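Local atomic coordinates of abietadiene synthase, chloroplastic (Abies grandis, PDB entry 3S9V), a protein that belongs to the terpene synthase family and is built mainly of helices, with an N-terminal and a metal-binding family region in one chain. Residues A[503-508]-A[779-784]; A[511-516]-A[751-756]; A[518-523]-A[743-748]; A[524-529]-A[645-650]. All coordinates share one frame; numbering follows the deposited sequence.

Contact 1. Residues A[503-508]-A[779-784]; sequences RVTEIY and CLFQPV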
# COMPACT_ATOMS: atom_id res chain seq x y z
N ARG A 503 -18.96 3.42 26.60
CA ARG A 503 -17.85 3.01 25.74
C ARG A 503 -17.27 4.15 24.89
O ARG A 503 -17.09 4.00 23.68
CB ARG A 503 -18.29 1.86 24.84
CG ARG A 503 -19.66 2.04 24.23
CD ARG A 503 -20.10 0.78 23.51
NE ARG A 503 -21.55 0.75 23.29
CZ ARG A 503 -22.22 -0.32 22.87
NH1 ARG A 503 -21.58 -1.45 22.63
NH2 ARG A 503 -23.53 -0.26 22.72
N VAL A 504 -16.98 5.27 25.54
CA VAL A 504 -16.44 6.44 24.86
C VAL A 504 -15.12 6.15 24.14
O VAL A 504 -14.91 6.61 23.03
CB VAL A 504 -16.21 7.61 25.86
CG1 VAL A 504 -15.55 8.78 25.15
CG2 VAL A 504 -17.53 8.04 26.47
N THR A 505 -14.25 5.38 24.79
CA THR A 505 -12.95 5.03 24.22
C THR A 505 -13.11 4.26 22.92
O THR A 505 -12.51 4.60 21.90
CB THR A 505 -12.13 4.15 25.18
OG1 THR A 505 -11.93 4.85 26.42
CG2 THR A 505 -10.79 3.80 24.57
N GLU A 506 -13.90 3.21 22.98
CA GLU A 506 -14.17 2.36 21.83
C GLU A 506 -14.74 3.19 20.68
O GLU A 506 -14.39 2.99 19.52
CB GLU A 506 -15.16 1.27 22.26
CG GLU A 506 -15.50 0.21 21.25
CD GLU A 506 -16.36 -0.88 21.89
OE1 GLU A 506 -15.86 -1.56 22.81
OE2 GLU A 506 -17.52 -1.06 21.47
N ILE A 507 -15.61 4.14 21.02
CA ILE A 507 -16.23 5.00 20.02
C ILE A 507 -15.30 6.10 19.51
O ILE A 507 -15.35 6.46 18.33
CB ILE A 507 -17.50 5.67 20.59
CG1 ILE A 507 -18.60 4.61 20.77
CG2 ILE A 507 -17.98 6.78 19.67
CD1 ILE A 507 -19.90 5.17 21.31
N TYR A 508 -14.44 6.62 20.38
CA TYR A 508 -13.51 7.67 19.99
C TYR A 508 -12.43 7.11 19.07
O TYR A 508 -11.86 7.83 18.25
CB TYR A 508 -12.85 8.29 21.23
CG TYR A 508 -11.81 9.31 20.86
CD1 TYR A 508 -12.17 10.51 20.26
CD2 TYR A 508 -10.45 9.05 21.06
CE1 TYR A 508 -11.21 11.43 19.85
CE2 TYR A 508 -9.48 9.96 20.65
CZ TYR A 508 -9.87 11.15 20.04
OH TYR A 508 -8.92 12.04 19.60
N CYS A 779 -3.70 2.24 18.44
CA CYS A 779 -3.97 3.57 17.93
C CYS A 779 -3.88 4.68 18.97
O CYS A 779 -3.37 5.76 18.69
CB CYS A 779 -5.36 3.60 17.27
SG CYS A 779 -5.88 5.19 16.59
N LEU A 780 -4.36 4.40 20.18
CA LEU A 780 -4.38 5.43 21.21
C LEU A 780 -3.41 5.34 22.39
O LEU A 780 -3.10 6.36 22.99
CB LEU A 780 -5.80 5.55 21.77
CG LEU A 780 -6.96 5.76 20.80
CD1 LEU A 780 -8.27 5.77 21.58
CD2 LEU A 780 -6.79 7.05 20.03
N PHE A 781 -2.94 4.15 22.73
CA PHE A 781 -2.07 4.04 23.90
C PHE A 781 -0.60 3.69 23.68
O PHE A 781 0.28 4.46 24.06
CB PHE A 781 -2.71 3.08 24.90
CG PHE A 781 -4.11 3.47 25.28
CD1 PHE A 781 -4.39 4.77 25.70
CD2 PHE A 781 -5.15 2.55 25.19
CE1 PHE A 781 -5.70 5.15 26.02
CE2 PHE A 781 -6.45 2.92 25.51
CZ PHE A 781 -6.73 4.23 25.92
N GLN A 782 -0.34 2.53 23.09
CA GLN A 782 1.03 2.09 22.84
C GLN A 782 1.68 2.99 21.77
O GLN A 782 1.22 3.03 20.63
CB GLN A 782 1.00 0.64 22.35
CG GLN A 782 2.28 -0.13 22.55
CD GLN A 782 2.13 -1.23 23.59
OE1 GLN A 782 1.32 -2.15 23.42
NE2 GLN A 782 2.90 -1.14 24.67
N PRO A 783 2.74 3.72 22.13
CA PRO A 783 3.38 4.58 21.12
C PRO A 783 4.34 3.74 20.28
O PRO A 783 4.69 2.62 20.65
CB PRO A 783 4.12 5.62 21.96
CG PRO A 783 3.42 5.59 23.28
CD PRO A 783 3.18 4.12 23.48
N VAL A 784 4.75 4.27 19.13
CA VAL A 784 5.69 3.56 18.27
C VAL A 784 7.12 3.96 18.63
O VAL A 784 7.39 5.13 18.91
CB VAL A 784 5.44 3.85 16.77
CG1 VAL A 784 4.06 3.37 16.38
CG2 VAL A 784 5.61 5.33 16.47
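Leu780 lays its branched end against the rim of the Tyr508 ring, and the two side chains run obliquely past one another. Its CD1 methyl approaches Tyr508 CD2 at 4.0 Å, near the ring plane and at the edge. The second methyl lies further along, off the ring plane, with Leu780 CD2 4.0 Å from Tyr508 CE2. Tyr508 reaches this position because its CG is turned anti to the backbone N (chi1 176°), which carries the ring out from helix 504-514. The phenol end lies beyond the leucine, where Tyr508 OH is hydrogen-bonded to Glu481.

One turn earlier on the same helix, Thr505 sends its methyl across. Thr505 CG2 sits 4.3 Å from Phe781 CZ, approaching the ring obliquely, and is also in loose contact with Leu780 CD1 at 4.4 Å. The hydroxyl of Thr505 is engaged elsewhere, with Arg486 of helix 461-491. Phe781 itself is backed by its neighbour, since Leu780 CB stands 4.2 Å above the plane of the Phe781 ring and over its centre.

The arrangement is side-chain packing between two helices, joining the start of helix 504-514 to the C-terminal part of helix 768-781 in the all-helical terpene synthase fold.

Contact 2. Residues A[511-516]-A[751-756]; sequences PASFIF and ARIMQL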
# COMPACT_ATOMS: atom_id res chain seq x y z
N PRO A 511 -13.19 7.65 14.72
CA PRO A 511 -12.69 8.80 13.96
C PRO A 511 -11.19 9.02 14.14
O PRO A 511 -10.50 9.48 13.23
CB PRO A 511 -13.52 9.96 14.51
CG PRO A 511 -13.71 9.57 15.93
CD PRO A 511 -14.04 8.09 15.84
N ALA A 512 -10.68 8.71 15.33
CA ALA A 512 -9.26 8.89 15.61
C ALA A 512 -8.40 8.04 14.68
O ALA A 512 -7.29 8.41 14.35
CB ALA A 512 -8.97 8.53 17.07
N SER A 513 -8.93 6.90 14.26
CA SER A 513 -8.19 6.01 13.38
C SER A 513 -8.09 6.50 11.94
O SER A 513 -7.18 6.08 11.22
CB SER A 513 -8.83 4.62 13.40
OG SER A 513 -9.96 4.58 12.54
N PHE A 514 -9.00 7.37 11.50
CA PHE A 514 -8.94 7.85 10.11
C PHE A 514 -8.82 9.36 9.89
O PHE A 514 -8.11 9.77 8.97
CB PHE A 514 -10.10 7.26 9.28
CG PHE A 514 -11.47 7.70 9.71
CD1 PHE A 514 -12.00 8.92 9.29
CD2 PHE A 514 -12.26 6.88 10.51
CE1 PHE A 514 -13.29 9.32 9.65
CE2 PHE A 514 -13.56 7.26 10.89
CZ PHE A 514 -14.07 8.49 10.46
N ILE A 515 -9.49 10.18 10.69
CA ILE A 515 -9.35 11.64 10.55
C ILE A 515 -8.58 12.10 11.78
O ILE A 515 -9.09 12.83 12.63
CB ILE A 515 -10.72 12.39 10.48
CG1 ILE A 515 -11.64 11.94 11.61
CG2 ILE A 515 -11.35 12.16 9.12
CD1 ILE A 515 -12.87 12.83 11.79
N PHE A 516 -7.34 11.65 11.82
CA PHE A 516 -6.40 11.89 12.91
C PHE A 516 -5.71 13.25 13.01
O PHE A 516 -5.26 13.62 14.09
CB PHE A 516 -5.33 10.81 12.82
CG PHE A 516 -4.63 10.79 11.49
CD1 PHE A 516 -3.48 11.54 11.28
CD2 PHE A 516 -5.14 10.04 10.43
CE1 PHE A 516 -2.85 11.55 10.04
CE2 PHE A 516 -4.52 10.04 9.19
CZ PHE A 516 -3.37 10.80 8.99
N ALA A 751 -17.55 3.68 6.61
CA ALA A 751 -17.92 2.34 6.13
C ALA A 751 -16.82 1.34 6.51
O ALA A 751 -17.09 0.23 6.96
CB ALA A 751 -18.14 2.33 4.60
N ARG A 752 -15.56 1.75 6.36
CA ARG A 752 -14.43 0.89 6.68
C ARG A 752 -14.41 0.50 8.15
O ARG A 752 -14.17 -0.67 8.49
CB ARG A 752 -13.11 1.57 6.33
CG ARG A 752 -13.00 1.96 4.87
CD ARG A 752 -11.75 2.78 4.62
NE ARG A 752 -10.63 1.95 4.22
CZ ARG A 752 -9.44 2.43 3.88
NH1 ARG A 752 -9.22 3.74 3.91
NH2 ARG A 752 -8.48 1.61 3.48
N ILE A 753 -14.64 1.47 9.03
CA ILE A 753 -14.65 1.20 10.46
C ILE A 753 -15.61 0.04 10.75
O ILE A 753 -15.30 -0.80 11.59
CB ILE A 753 -15.07 2.46 11.26
CG1 ILE A 753 -13.84 3.33 11.52
CG2 ILE A 753 -15.68 2.07 12.60
CD1 ILE A 753 -12.76 2.63 12.34
N MET A 754 -16.74 -0.00 10.06
CA MET A 754 -17.71 -1.08 10.27
C MET A 754 -17.17 -2.41 9.72
O MET A 754 -17.36 -3.46 10.32
CB MET A 754 -19.05 -0.73 9.62
CG MET A 754 -19.80 0.42 10.29
SD MET A 754 -20.36 0.08 11.98
CE MET A 754 -21.76 -1.01 11.65
N GLN A 755 -16.52 -2.36 8.57
CA GLN A 755 -15.95 -3.56 8.00
C GLN A 755 -14.93 -4.14 8.99
O GLN A 755 -14.80 -5.35 9.11
CB GLN A 755 -15.27 -3.25 6.67
CG GLN A 755 -16.21 -2.95 5.52
CD GLN A 755 -17.18 -4.08 5.28
OE1 GLN A 755 -16.80 -5.24 5.27
NE2 GLN A 755 -18.45 -3.75 5.07
N LEU A 756 -14.22 -3.26 9.70
CA LEU A 756 -13.22 -3.70 10.67
C LEU A 756 -13.85 -4.25 11.96
O LEU A 756 -13.48 -5.33 12.43
CB LEU A 756 -12.27 -2.55 11.01
CG LEU A 756 -11.17 -2.88 12.04
CD1 LEU A 756 -10.23 -3.93 11.48
CD2 LEU A 756 -10.40 -1.63 12.40
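Ile753 meets both Ser513 and Phe514 with its longer branch, and dispersion contacts make up the whole of the meeting between 511-516 and 751-756. CG1 of Ile753 is 4.0 Å from Phe514 CE2 and equally far from CD2 of the same ring. It lies at the ring edge, near the plane, and the two side chains cross at about a right angle. A bend at chi2 (-61°) sends the terminal methyl on to the serine, where Ile753 CD1 stands 3.4 Å from Ser513 OG.

That hydroxyl is polar, yet its partner lies on its own helix: Ser513 OG is hydrogen-bonded to the carbonyl of Ser510, one turn back. Met429, from a neighbouring loop, touches both Ser513 and Ile753.

Within 511-516, Pro511 O accepts two backbone amides, Ile515 N at 2.8 Å and Phe514 N at 3.1 Å. Phe514 holds CG between its backbone N and carbonyl carbon (chi1 65°), and one face of the ring lies over the proline, with Pro511 CA 3.5 Å above the plane and offset toward the rim.

With all three touching residues buried and the serine's hydroxyl already bonded to its own helix, the join of helices 504-514 and 741-757 rests here on shape and apolar burial, and the methyl at the oxygen serves as a packing neighbour.

Contact 3. Residues A[518-523]-A[743-748]; sequences PEFSKC and YKRLVF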
# COMPACT_ATOMS: atom_id res chain seq x y z
N PRO A 518 -4.39 16.93 13.68
CA PRO A 518 -4.69 17.84 14.79
C PRO A 518 -5.76 18.87 14.43
O PRO A 518 -6.51 19.33 15.29
CB PRO A 518 -3.33 18.50 15.06
CG PRO A 518 -2.35 17.42 14.70
CD PRO A 518 -2.94 16.89 13.41
N GLU A 519 -5.84 19.23 13.14
CA GLU A 519 -6.80 20.22 12.66
C GLU A 519 -8.26 19.78 12.77
O GLU A 519 -9.16 20.61 12.79
CB GLU A 519 -6.52 20.57 11.20
CG GLU A 519 -5.07 20.87 10.89
CD GLU A 519 -4.37 19.72 10.18
OE1 GLU A 519 -4.66 19.49 8.98
OE2 GLU A 519 -3.53 19.04 10.82
N PHE A 520 -8.49 18.47 12.82
CA PHE A 520 -9.84 17.93 12.89
C PHE A 520 -10.25 17.46 14.29
O PHE A 520 -11.01 16.51 14.44
CB PHE A 520 -9.97 16.77 11.89
CG PHE A 520 -9.64 17.13 10.47
CD1 PHE A 520 -10.38 18.10 9.78
CD2 PHE A 520 -8.59 16.50 9.80
CE1 PHE A 520 -10.07 18.43 8.45
CE2 PHE A 520 -8.28 16.82 8.46
CZ PHE A 520 -9.02 17.79 7.79
N SER A 521 -9.74 18.14 15.32
CA SER A 521 -10.07 17.77 16.69
C SER A 521 -11.57 17.95 16.98
O SER A 521 -12.19 17.10 17.63
CB SER A 521 -9.24 18.61 17.66
OG SER A 521 -9.32 20.00 17.34
N LYS A 522 -12.14 19.04 16.48
CA LYS A 522 -13.55 19.34 16.70
C LYS A 522 -14.44 18.33 15.99
O LYS A 522 -15.46 17.91 16.54
CB LYS A 522 -13.88 20.76 16.21
CG LYS A 522 -15.17 21.30 16.78
CD LYS A 522 -15.06 21.38 18.29
CE LYS A 522 -16.37 21.77 18.94
NZ LYS A 522 -16.26 21.79 20.43
N CYS A 523 -14.07 17.96 14.77
CA CYS A 523 -14.84 16.99 14.00
C CYS A 523 -14.80 15.66 14.74
O CYS A 523 -15.80 14.94 14.78
CB CYS A 523 -14.26 16.83 12.59
SG CYS A 523 -15.21 15.73 11.48
N TYR A 743 -14.70 15.18 3.04
CA TYR A 743 -16.05 14.60 3.10
C TYR A 743 -16.06 13.17 2.56
O TYR A 743 -16.83 12.33 3.03
CB TYR A 743 -17.04 15.49 2.34
CG TYR A 743 -17.07 16.92 2.87
CD1 TYR A 743 -16.46 17.95 2.17
CD2 TYR A 743 -17.68 17.22 4.09
CE1 TYR A 743 -16.44 19.26 2.67
CE2 TYR A 743 -17.67 18.52 4.60
CZ TYR A 743 -17.05 19.53 3.88
OH TYR A 743 -17.03 20.82 4.37
N LYS A 744 -15.20 12.89 1.58
CA LYS A 744 -15.09 11.55 1.03
C LYS A 744 -14.50 10.60 2.07
O LYS A 744 -14.86 9.43 2.13
CB LYS A 744 -14.24 11.55 -0.25
CG LYS A 744 -14.90 12.32 -1.38
CD LYS A 744 -14.45 11.87 -2.74
CE LYS A 744 -13.04 12.31 -3.06
NZ LYS A 744 -12.67 11.84 -4.43
N ARG A 745 -13.59 11.12 2.89
CA ARG A 745 -12.97 10.32 3.95
C ARG A 745 -14.01 10.03 5.04
O ARG A 745 -14.08 8.92 5.55
CB ARG A 745 -11.77 11.06 4.54
CG ARG A 745 -10.58 11.20 3.59
CD ARG A 745 -9.51 12.16 4.13
NE ARG A 745 -8.99 11.72 5.42
CZ ARG A 745 -8.22 12.47 6.21
NH1 ARG A 745 -7.88 13.71 5.84
NH2 ARG A 745 -7.79 11.99 7.37
N LEU A 746 -14.82 11.03 5.38
CA LEU A 746 -15.85 10.85 6.40
C LEU A 746 -16.83 9.77 5.98
O LEU A 746 -17.26 8.97 6.80
CB LEU A 746 -16.60 12.15 6.65
CG LEU A 746 -15.93 13.15 7.59
CD1 LEU A 746 -16.72 14.44 7.61
CD2 LEU A 746 -15.83 12.55 8.99
N VAL A 747 -17.19 9.76 4.71
CA VAL A 747 -18.13 8.77 4.22
C VAL A 747 -17.51 7.39 4.07
O VAL A 747 -18.02 6.41 4.61
CB VAL A 747 -18.73 9.20 2.87
CG1 VAL A 747 -19.66 8.10 2.34
CG2 VAL A 747 -19.51 10.49 3.04
N PHE A 748 -16.39 7.32 3.35
CA PHE A 748 -15.71 6.05 3.08
C PHE A 748 -15.05 5.39 4.29
O PHE A 748 -15.09 4.17 4.44
CB PHE A 748 -14.66 6.28 1.98
CG PHE A 748 -14.11 5.01 1.40
CD1 PHE A 748 -14.89 4.21 0.58
CD2 PHE A 748 -12.81 4.60 1.69
CE1 PHE A 748 -14.39 3.03 0.05
CE2 PHE A 748 -12.31 3.42 1.16
CZ PHE A 748 -13.09 2.64 0.34
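Phe520 with Arg745, and Cys523 with Leu746, form a small, partly buried helix-to-helix packing contact in the all-helical terpene synthase fold. It sets the beginning of helix 521-541 against the early turns of helix 741-757. Phe520 occupies the N-cap position just before the first of these helices, while Cys523 already lies within it, so the contact spans the point where the chain enters the helix.

On one side the aromatic ring lies near a charged group. Phe520 CE2 is 4.1 Å from Arg745 NH1, with the guanidinium and ring planes turned 83° from each other and the side chains crossing at about a right angle. The approach is oblique, and the pair is best regarded as packing of the ring beside the charged end. Arg745 extends from its helix and then bends at chi3 (59°), which swings its guanidinium round toward the chain ahead of helix 521-541. There the group has two polar partners: NH1 forms a salt bridge with Glu517, and NH2 is hydrogen-bonded to the carbonyl oxygen of Phe514. These bonds would hold its rotation beside the phenylalanine.

The other pair is buried and apolar. Cys523 turns its sulfur anti to the backbone N (chi1 -176°), pointing it out to the leucine, and Ile515 packs on the same cysteine. Cys523 SG ends 4.1 Å from the Leu746 CD2 methyl.

Contact 4. Residues A[524-529]-A[645-650]; sequences REVYTK and VLISAL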
# COMPACT_ATOMS: atom_id res chain seq x y z
N ARG A 524 -13.66 15.32 15.33
CA ARG A 524 -13.53 14.07 16.07
C ARG A 524 -14.45 14.06 17.30
O ARG A 524 -15.09 13.04 17.61
CB ARG A 524 -12.08 13.88 16.55
CG ARG A 524 -11.11 13.44 15.48
CD ARG A 524 -9.84 12.90 16.12
NE ARG A 524 -8.98 13.96 16.64
CZ ARG A 524 -8.25 14.77 15.87
NH1 ARG A 524 -8.27 14.63 14.55
NH2 ARG A 524 -7.49 15.70 16.43
N GLU A 525 -14.51 15.20 17.98
CA GLU A 525 -15.33 15.34 19.18
C GLU A 525 -16.80 15.14 18.83
O GLU A 525 -17.49 14.31 19.43
CB GLU A 525 -15.13 16.73 19.80
CG GLU A 525 -15.92 16.98 21.08
CD GLU A 525 -16.12 18.47 21.35
OE1 GLU A 525 -15.12 19.22 21.32
OE2 GLU A 525 -17.27 18.88 21.60
N VAL A 526 -17.28 15.91 17.86
CA VAL A 526 -18.67 15.83 17.44
C VAL A 526 -19.02 14.47 16.85
O VAL A 526 -20.14 14.01 16.99
CB VAL A 526 -19.00 16.94 16.42
CG1 VAL A 526 -20.47 16.85 16.02
CG2 VAL A 526 -18.71 18.31 17.04
N TYR A 527 -18.05 13.83 16.21
CA TYR A 527 -18.26 12.52 15.61
C TYR A 527 -18.50 11.53 16.75
O TYR A 527 -19.42 10.72 16.72
CB TYR A 527 -17.01 12.12 14.81
CG TYR A 527 -17.14 10.87 13.98
CD1 TYR A 527 -17.33 9.62 14.58
CD2 TYR A 527 -17.08 10.92 12.59
CE1 TYR A 527 -17.44 8.47 13.82
CE2 TYR A 527 -17.19 9.78 11.82
CZ TYR A 527 -17.37 8.55 12.44
OH TYR A 527 -17.48 7.41 11.67
N THR A 528 -17.65 11.63 17.77
CA THR A 528 -17.74 10.76 18.93
C THR A 528 -19.04 10.92 19.72
O THR A 528 -19.68 9.93 20.08
CB THR A 528 -16.55 11.01 19.86
OG1 THR A 528 -15.33 10.75 19.15
CG2 THR A 528 -16.64 10.12 21.10
N LYS A 529 -19.42 12.17 19.99
CA LYS A 529 -20.65 12.42 20.73
C LYS A 529 -21.87 11.96 19.95
O LYS A 529 -22.76 11.31 20.49
CB LYS A 529 -20.77 13.90 21.08
CG LYS A 529 -19.85 14.31 22.23
CD LYS A 529 -19.80 15.81 22.41
CE LYS A 529 -18.82 16.18 23.53
NZ LYS A 529 -18.62 17.65 23.65
N VAL A 645 -22.16 11.10 10.02
CA VAL A 645 -21.51 11.86 8.95
C VAL A 645 -22.11 13.25 8.73
O VAL A 645 -21.38 14.24 8.70
CB VAL A 645 -21.58 11.09 7.61
CG1 VAL A 645 -21.13 11.99 6.47
CG2 VAL A 645 -20.69 9.86 7.69
N LEU A 646 -23.42 13.32 8.58
CA LEU A 646 -24.08 14.58 8.32
C LEU A 646 -23.88 15.64 9.41
O LEU A 646 -23.81 16.84 9.12
CB LEU A 646 -25.56 14.34 8.06
CG LEU A 646 -25.79 13.52 6.77
CD1 LEU A 646 -27.27 13.23 6.59
CD2 LEU A 646 -25.25 14.28 5.57
N ILE A 647 -23.76 15.22 10.66
CA ILE A 647 -23.54 16.18 11.72
C ILE A 647 -22.04 16.54 11.81
O ILE A 647 -21.69 17.70 11.99
CB ILE A 647 -24.10 15.67 13.05
CG1 ILE A 647 -25.61 15.44 12.89
CG2 ILE A 647 -23.82 16.68 14.16
CD1 ILE A 647 -26.33 15.09 14.15
N SER A 648 -21.17 15.54 11.65
CA SER A 648 -19.73 15.79 11.70
C SER A 648 -19.26 16.70 10.54
O SER A 648 -18.32 17.48 10.70
CB SER A 648 -18.96 14.47 11.61
OG SER A 648 -19.22 13.64 12.73
N ALA A 649 -19.91 16.58 9.38
CA ALA A 649 -19.58 17.35 8.19
C ALA A 649 -19.70 18.87 8.36
O ALA A 649 -19.30 19.63 7.48
CB ALA A 649 -20.46 16.90 7.02
N LEU A 650 -20.27 19.31 9.48
CA LEU A 650 -20.41 20.73 9.76
C LEU A 650 -19.14 21.26 10.44
O LEU A 650 -18.96 22.46 10.56
CB LEU A 650 -21.58 20.98 10.71
CG LEU A 650 -23.03 21.02 10.21
CD1 LEU A 650 -23.25 19.98 9.15
CD2 LEU A 650 -23.94 20.79 11.41
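In the helix that presses Val526 and Tyr527 against Ile647 and Ser648, the carbonyl oxygen of Arg524 is gripped twice by one residue. Thr528 N donates to Arg524 O at 2.9 Å as the regular helical bond, and Thr528 OG1 donates to Arg524 O at 2.8 Å from the opposite face of the carbonyl plane. The hydroxyl is tilted 30° from that plane. One turn of the helix is braced further by a salt bridge, in which Lys529 NZ reaches Glu525 OE2 at 2.7 Å from above the carboxylate plane.

Across the interface, Ser648 brings its oxygen close in against the backbone of the other helix. Ser648 OG is 3.2 Å from Tyr527 CA, and the neighbouring Tyr527 CB lies 3.4 Å from the same oxygen. The hydroxyl is bonded to the carbonyl of Val644 in its own helix. With CG anti to the backbone N (chi1 -172°), the near side of the Tyr527 ring remains beside the serine, Ser648 OG lying 3.5 Å from Tyr527 CD2. At the far end, Tyr527 OH is hydrogen-bonded to Thr750 of helix 741-757. Beside the serine, Val526 and Ile647 cross at about a right angle, Val526 CG1 meeting Ile647 CG2 at 3.8 Å.

A small side chain at 648 thus accompanies a near approach of the backbones, with Tyr527 CA and Ser648 CA 5.3 Å apart. The hydroxyls of Ser648 and Tyr527 have their partners in Val644 and Thr750, so the join of helices 521-541 and 641-648 is made here by close van der Waals packing.

How the contacts relate
Four successive meetings follow the chain through helices 504-514 and 521-541, and their partners come in falling order from helix 768-781 through helix 741-757 to helix 641-648. The contacts are therefore nested, contact 4 inside contact 3, inside contact 2, inside contact 1. Contacts 1 and 2 share helix 504-514, contacts 2 and 3 share helix 741-757, and contacts 3 and 4 share helix 521-541. Centres lie about 8 Å apart for contacts 3 and 4 and about 18 Å for contacts 1 and 4. Contacts 1 to 3 tie helices 741-757 and 768-781, near the C-terminus, to helices 504-514 and 521-541, the latter running into an aspartate-rich motif of the family, and contact 4 adds helix 641-648.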